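Local coordinates for protein putative oxidoreductase (Bacteroides fragilis NCTC 9343, PDB 3EOF) that binds flavin mononucleotide and probably works as a flavin-dependent oxidoreductase of the nitroreductase family, pairing with a second copy of itself, at residues L25-L28 / L29-F33; K205-I208 / E209-K213. All coordinates share one frame; numbering follows the deposited sequence.

Contact 1 (L25-L28 / L29-F33); sequences LNDL and LETSF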
ATOM      1  N   LEU A  25       3.385  -8.951 -19.344  1.00 22.94           N
ATOM      2  CA  LEU A  25       2.581  -8.876 -18.138  1.00 23.23           C
ATOM      3  C   LEU A  25       3.121  -9.822 -17.029  1.00 22.92           C
ATOM      4  O   LEU A  25       3.311  -9.421 -15.901  1.00 22.40           O
ATOM      5  CB  LEU A  25       1.097  -9.163 -18.424  1.00 21.76           C
ATOM      6  CG  LEU A  25       0.217  -8.783 -17.253  1.00 19.54           C
ATOM      7  CD1 LEU A  25       0.185  -7.246 -16.940  1.00 20.54           C
ATOM      8  CD2 LEU A  25      -1.209  -9.317 -17.520  1.00 21.41           C
ATOM      9  N   ASN A  26       3.376 -11.077 -17.350  1.00 26.85           N
ATOM     10  CA  ASN A  26       3.870 -12.009 -16.355  1.00 26.35           C
ATOM     11  C   ASN A  26       5.235 -11.644 -15.832  1.00 26.87           C
ATOM     12  O   ASN A  26       5.514 -11.885 -14.674  1.00 25.71           O
ATOM     13  CB  ASN A  26       3.897 -13.430 -16.895  1.00 28.88           C
ATOM     14  CG  ASN A  26       2.506 -14.022 -17.118  1.00 33.90           C
ATOM     15  OD1 ASN A  26       1.507 -13.628 -16.493  1.00 32.13           O
ATOM     16  ND2 ASN A  26       2.445 -14.987 -18.018  1.00 23.15           N
ATOM     17  N   ASP A  27       6.089 -11.064 -16.672  1.00 29.34           N
ATOM     18  CA  ASP A  27       7.440 -10.676 -16.232  1.00 30.59           C
ATOM     19  C   ASP A  27       7.348  -9.501 -15.241  1.00 28.35           C
ATOM     20  O   ASP A  27       7.995  -9.511 -14.218  1.00 26.61           O
ATOM     21  CB  ASP A  27       8.319 -10.332 -17.423  1.00 33.49           C
ATOM     22  CG  ASP A  27       9.828 -10.371 -17.103  1.00 41.83           C
ATOM     23  OD1 ASP A  27      10.258 -11.019 -16.116  1.00 46.87           O
ATOM     24  OD2 ASP A  27      10.597  -9.763 -17.888  1.00 49.54           O
ATOM     25  N   LEU A  28       6.518  -8.510 -15.563  1.00 26.15           N
ATOM     26  CA  LEU A  28       6.258  -7.370 -14.697  1.00 26.87           C
ATOM     27  C   LEU A  28       5.669  -7.839 -13.375  1.00 24.92           C
ATOM     28  O   LEU A  28       6.131  -7.438 -12.347  1.00 22.57           O
ATOM     29  CB  LEU A  28       5.278  -6.387 -15.367  1.00 27.55           C
ATOM     30  CG  LEU A  28       5.799  -5.629 -16.593  1.00 31.19           C
ATOM     31  CD1 LEU A  28       4.626  -4.873 -17.256  1.00 18.39           C
ATOM     32  CD2 LEU A  28       6.924  -4.719 -16.188  1.00 19.37           C
ATOM     33  N   LEU A  29       4.642  -8.688 -13.413  1.00 24.98           N
ATOM     34  CA  LEU A  29       4.051  -9.231 -12.192  1.00 22.91           C
ATOM     35  C   LEU A  29       5.078 -10.064 -11.398  1.00 23.38           C
ATOM     36  O   LEU A  29       5.285  -9.793 -10.228  1.00 21.98           O
ATOM     37  CB  LEU A  29       2.767 -10.003 -12.496  1.00 25.28           C
ATOM     38  CG  LEU A  29       1.540  -9.184 -12.933  1.00 19.50           C
ATOM     39  CD1 LEU A  29       0.563 -10.046 -13.645  1.00 20.30           C
ATOM     40  CD2 LEU A  29       0.882  -8.461 -11.754  1.00 20.12           C
ATOM     41  N   GLU A  30       5.799 -10.985 -12.035  1.00 21.94           N
ATOM     42  CA  GLU A  30       6.756 -11.793 -11.318  1.00 23.37           C
ATOM     43  C   GLU A  30       7.757 -10.912 -10.584  1.00 22.44           C
ATOM     44  O   GLU A  30       8.114 -11.194  -9.437  1.00 24.19           O
ATOM     45  CB  GLU A  30       7.493 -12.756 -12.247  1.00 23.26           C
ATOM     46  CG  GLU A  30       8.376 -13.732 -11.497  1.00 29.36           C
ATOM     47  CD  GLU A  30       9.092 -14.725 -12.386  1.00 27.35           C
ATOM     48  OE1 GLU A  30       8.939 -14.692 -13.624  1.00 39.23           O
ATOM     49  OE2 GLU A  30       9.799 -15.565 -11.825  1.00 39.89           O
ATOM     50  N   THR A  31       8.214  -9.852 -11.247  1.00 24.74           N
ATOM     51  CA  THR A  31       9.150  -8.896 -10.648  1.00 25.08           C
ATOM     52  C   THR A  31       8.436  -8.096  -9.561  1.00 22.61           C
ATOM     53  O   THR A  31       8.962  -7.896  -8.489  1.00 22.74           O
ATOM     54  CB  THR A  31       9.823  -7.966 -11.697  1.00 26.85           C
ATOM     55  OG1 THR A  31      10.405  -8.733 -12.770  1.00 24.09           O
ATOM     56  CG2 THR A  31      10.922  -7.161 -11.050  1.00 26.18           C
ATOM     57  N   SER A  32       7.211  -7.669  -9.790  1.00 22.48           N
ATOM     58  CA  SER A  32       6.529  -6.928  -8.741  1.00 23.00           C
ATOM     59  C   SER A  32       6.459  -7.743  -7.453  1.00 22.43           C
ATOM     60  O   SER A  32       6.553  -7.191  -6.362  1.00 21.81           O
ATOM     61  CB  SER A  32       5.146  -6.476  -9.191  1.00 23.23           C
ATOM     62  OG  SER A  32       4.231  -7.546  -9.188  1.00 30.52           O
ATOM     63  N   PHE A  33       6.355  -9.067  -7.582  1.00 23.85           N
ATOM     64  CA  PHE A  33       6.201  -9.936  -6.422  1.00 22.88           C
ATOM     65  C   PHE A  33       7.469 -10.000  -5.582  1.00 21.14           C
ATOM     66  O   PHE A  33       7.437 -10.526  -4.485  1.00 20.32           O
ATOM     67  CB  PHE A  33       5.724 -11.353  -6.777  1.00 21.95           C
ATOM     68  CG  PHE A  33       4.449 -11.420  -7.582  1.00 22.43           C
ATOM     69  CD1 PHE A  33       3.502 -10.420  -7.532  1.00 16.54           C
ATOM     70  CD2 PHE A  33       4.188 -12.540  -8.376  1.00 20.13           C
ATOM     71  CE1 PHE A  33       2.319 -10.521  -8.262  1.00 24.26           C
ATOM     72  CE2 PHE A  33       3.050 -12.623  -9.106  1.00 23.89           C
ATOM     73  CZ  PHE A  33       2.107 -11.602  -9.058  1.00 21.96           C
TER

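Contact 2 (K205-I208 / E209-K213); sequences KLFI and EENQK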
ATOM      1  N   LYS A 205      -9.382  25.715 -10.929  1.00 31.21           N
ATOM      2  CA  LYS A 205     -10.375  26.783 -11.034  1.00 30.29           C
ATOM      3  C   LYS A 205     -11.577  26.260 -11.858  1.00 28.04           C
ATOM      4  O   LYS A 205     -12.708  26.496 -11.521  1.00 25.34           O
ATOM      5  CB  LYS A 205      -9.728  28.059 -11.611  1.00 29.77           C
ATOM      6  CG  LYS A 205      -8.739  28.748 -10.601  1.00 32.35           C
ATOM      7  CD  LYS A 205      -7.960  29.971 -11.172  1.00 34.53           C
ATOM      8  CE  LYS A 205      -7.093  29.571 -12.394  1.00 46.06           C
ATOM      9  NZ  LYS A 205      -6.223  30.645 -13.024  1.00 47.06           N
ATOM     10  N   LEU A 206     -11.311  25.490 -12.902  1.00 31.12           N
ATOM     11  CA  LEU A 206     -12.372  24.913 -13.731  1.00 31.86           C
ATOM     12  C   LEU A 206     -13.147  23.883 -12.927  1.00 30.83           C
ATOM     13  O   LEU A 206     -14.364  23.845 -12.977  1.00 30.71           O
ATOM     14  CB  LEU A 206     -11.814  24.298 -15.048  1.00 31.52           C
ATOM     15  CG  LEU A 206     -12.894  23.802 -16.022  1.00 32.92           C
ATOM     16  CD1 LEU A 206     -13.784  24.952 -16.441  1.00 36.78           C
ATOM     17  CD2 LEU A 206     -12.315  23.091 -17.236  1.00 34.44           C
ATOM     18  N   PHE A 207     -12.434  23.059 -12.171  1.00 30.84           N
ATOM     19  CA  PHE A 207     -13.044  22.039 -11.328  1.00 28.75           C
ATOM     20  C   PHE A 207     -14.044  22.652 -10.334  1.00 27.31           C
ATOM     21  O   PHE A 207     -15.146  22.147 -10.157  1.00 26.59           O
ATOM     22  CB  PHE A 207     -11.920  21.302 -10.615  1.00 30.86           C
ATOM     23  CG  PHE A 207     -12.310  20.011 -10.009  1.00 33.48           C
ATOM     24  CD1 PHE A 207     -13.030  19.069 -10.735  1.00 41.03           C
ATOM     25  CD2 PHE A 207     -11.866  19.673  -8.739  1.00 37.57           C
ATOM     26  CE1 PHE A 207     -13.358  17.829 -10.163  1.00 41.06           C
ATOM     27  CE2 PHE A 207     -12.189  18.434  -8.171  1.00 39.20           C
ATOM     28  CZ  PHE A 207     -12.921  17.509  -8.899  1.00 36.47           C
ATOM     29  N   ILE A 208     -13.674  23.782  -9.743  1.00 27.69           N
ATOM     30  CA  ILE A 208     -14.554  24.516  -8.808  1.00 27.17           C
ATOM     31  C   ILE A 208     -15.771  25.090  -9.522  1.00 28.38           C
ATOM     32  O   ILE A 208     -16.917  24.998  -9.054  1.00 29.24           O
ATOM     33  CB  ILE A 208     -13.777  25.711  -8.156  1.00 25.89           C
ATOM     34  CG1 ILE A 208     -12.635  25.227  -7.261  1.00 25.84           C
ATOM     35  CG2 ILE A 208     -14.710  26.610  -7.378  1.00 20.07           C
ATOM     36  CD1 ILE A 208     -11.565  26.341  -6.932  1.00 27.03           C
ATOM     37  N   GLU A 209     -15.511  25.716 -10.659  1.00 29.67           N
ATOM     38  CA  GLU A 209     -16.557  26.376 -11.417  1.00 32.76           C
ATOM     39  C   GLU A 209     -17.588  25.363 -11.935  1.00 30.56           C
ATOM     40  O   GLU A 209     -18.797  25.514 -11.723  1.00 27.08           O
ATOM     41  CB  GLU A 209     -15.901  27.227 -12.528  1.00 34.30           C
ATOM     42  CG  GLU A 209     -16.802  28.168 -13.315  1.00 46.31           C
ATOM     43  CD  GLU A 209     -17.105  27.730 -14.776  1.00 63.70           C
ATOM     44  OE1 GLU A 209     -16.280  27.003 -15.393  1.00 70.55           O
ATOM     45  OE2 GLU A 209     -18.152  28.172 -15.325  1.00 70.15           O
ATOM     46  N   GLU A 210     -17.101  24.294 -12.546  1.00 29.39           N
ATOM     47  CA  GLU A 210     -17.976  23.302 -13.123  1.00 32.99           C
ATOM     48  C   GLU A 210     -18.699  22.462 -12.068  1.00 33.47           C
ATOM     49  O   GLU A 210     -19.564  21.656 -12.419  1.00 32.61           O
ATOM     50  CB  GLU A 210     -17.229  22.453 -14.161  1.00 33.90           C
ATOM     51  CG  GLU A 210     -16.157  21.517 -13.659  1.00 41.04           C
ATOM     52  CD  GLU A 210     -15.356  20.875 -14.805  1.00 40.08           C
ATOM     53  OE1 GLU A 210     -15.630  21.180 -15.996  1.00 45.68           O
ATOM     54  OE2 GLU A 210     -14.442  20.079 -14.492  1.00 48.37           O
ATOM     55  N   ASN A 211     -18.358  22.662 -10.785  1.00 32.54           N
ATOM     56  CA  ASN A 211     -19.012  21.980  -9.679  1.00 31.46           C
ATOM     57  C   ASN A 211     -19.865  22.898  -8.803  1.00 31.30           C
ATOM     58  O   ASN A 211     -20.416  22.456  -7.815  1.00 32.30           O
ATOM     59  CB  ASN A 211     -17.983  21.189  -8.878  1.00 32.17           C
ATOM     60  CG  ASN A 211     -17.681  19.855  -9.503  1.00 32.35           C
ATOM     61  OD1 ASN A 211     -18.541  18.973  -9.508  1.00 25.42           O
ATOM     62  ND2 ASN A 211     -16.459  19.680 -10.012  1.00 20.41           N
ATOM     63  N   GLN A 212     -20.004  24.158  -9.214  1.00 31.42           N
ATOM     64  CA  GLN A 212     -20.814  25.162  -8.536  1.00 33.30           C
ATOM     65  C   GLN A 212     -20.334  25.482  -7.127  1.00 29.86           C
ATOM     66  O   GLN A 212     -21.133  25.839  -6.267  1.00 28.96           O
ATOM     67  CB  GLN A 212     -22.287  24.717  -8.454  1.00 37.14           C
ATOM     68  CG  GLN A 212     -22.927  24.198  -9.740  1.00 43.99           C
ATOM     69  CD  GLN A 212     -23.021  25.256 -10.805  1.00 54.09           C
ATOM     70  OE1 GLN A 212     -22.005  25.728 -11.329  1.00 58.05           O
ATOM     71  NE2 GLN A 212     -24.253  25.622 -11.158  1.00 53.37           N
ATOM     72  N   LYS A 213     -19.031  25.404  -6.903  1.00 29.84           N
ATOM     73  CA  LYS A 213     -18.460  25.622  -5.570  1.00 28.64           C
ATOM     74  C   LYS A 213     -17.666  26.897  -5.577  1.00 28.05           C
ATOM     75  O   LYS A 213     -17.465  27.490  -6.629  1.00 27.95           O
ATOM     76  CB  LYS A 213     -17.569  24.430  -5.161  1.00 28.79           C
ATOM     77  CG  LYS A 213     -18.320  23.097  -5.063  1.00 27.86           C
ATOM     78  CD  LYS A 213     -19.499  23.179  -4.071  1.00 28.94           C
ATOM     79  CE  LYS A 213     -20.382  21.934  -4.111  1.00 24.74           C
ATOM     80  NZ  LYS A 213     -21.460  22.106  -3.106  1.00 26.71           N
TER

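Contact 1 (L25-L28 / L29-F33)
L25 to L28 hand their carbonyls to the amides of L29 to S32 in an unbroken i to i+4 ladder, two turns in the later part of helix 22-32, with L25 O taking L29 N at 2.9 Å and 172° at the hydrogen. L25 and L29, one turn apart, lie side by side and point the same way, and L25 CG rests 3.8 Å from L29 CD1. With its CG beside the backbone N (chi1 -70°), L29 leans back toward the preceding turn, its CG 3.5 Å from L25 O. The pair faces the sheet: both leucines pack on V48 of strand 44-49, and L29 also meets L75 of strand 73-80. On another side T31 adds a second bond to the ladder. Its hydroxyl sits beside its own backbone N (chi1 -52°), and OG1 gives its hydrogen to D27 O at 2.9 Å, while T31 N comes to that same oxygen from the other face of the carbonyl plane at 3.0 Å. S32 OG turns back within its own segment onto a lone pair of L29 O, 2.7 Å away and in the carbonyl plane. L29 O also lies 3.2 Å above the plane of the F33 ring, over its centre. Helix 100-123 packs on L28, T31 and S32, and the second subunit reaches D27, E30 and F33, where its R171, a residue of the FMN site, bonds F33 O. The buried hydroxyls of T31 and S32 are therefore satisfied by carbonyls of their own helix, which lets them pack against apolar neighbours, while L25 and L29 face the sheet and D27 and E30 lie toward the dimer partner.

Contact 2 (K205-I208 / E209-K213)
N211 swings its amide back over the last turn of helix 202-209 (chi1 -82°, chi2 -69°), and F207, its CG lying anti to N (chi1 -164°), brings its ring up beside that amide. N211 ND2 donates to F207 O at 2.8 Å, the acceptor lying near the amide plane, and the same nitrogen is 3.6 Å from F207 CD1 at an oblique approach, ring and amide planes standing almost perpendicular. E210 instead runs out extended and slants across L206, with its OE1 3.8 Å from L206 CG and its OE2 near the plane of the F207 ring, at the edge. The backbone closes as a Schellman motif: K213 N reaches I208 O at 3.0 Å, and Q212 N bonds E209 O at 3.1 Å inside a type I turn, with Q212 at positive phi as the C-prime residue. I208 O also takes N211 N, from the opposite face to K213 N and well above the carbonyl plane, not on a lone pair. Beyond the turn, K213 NZ forms a salt bridge with D222, and V219 of helix 216-224 packs on both F207 and N211; the F207 side chain lies about 9 Å from a bound FMN. The helix thus closes with its last carbonyls bonded, F207 O by the side-chain amide of N211, I208 O and E209 O by backbone amides of the turn.

Contact 1 is buried and contact 2 lies at the surface; their centres are about 40 Å apart, on opposite sides of the chain's centre, and no element belongs to both. Residues 25-33 run mostly along helix 22-32, wedged between the sheet, helix 100-123 and the second subunit, whereas 205-213 closes helix 202-209 and touches no other chain of the assembly. In both, side chains bond to main-chain carbonyls, but in contact 1 the hydroxyls of T31 and S32 add bonds in the last turns of helix 22-32, while contact 2 uses a side-chain amide and a turn to close its helix. Charged groups at contact 1 border the subunit interface; at contact 2 acidic chains lie on an exposed helix end.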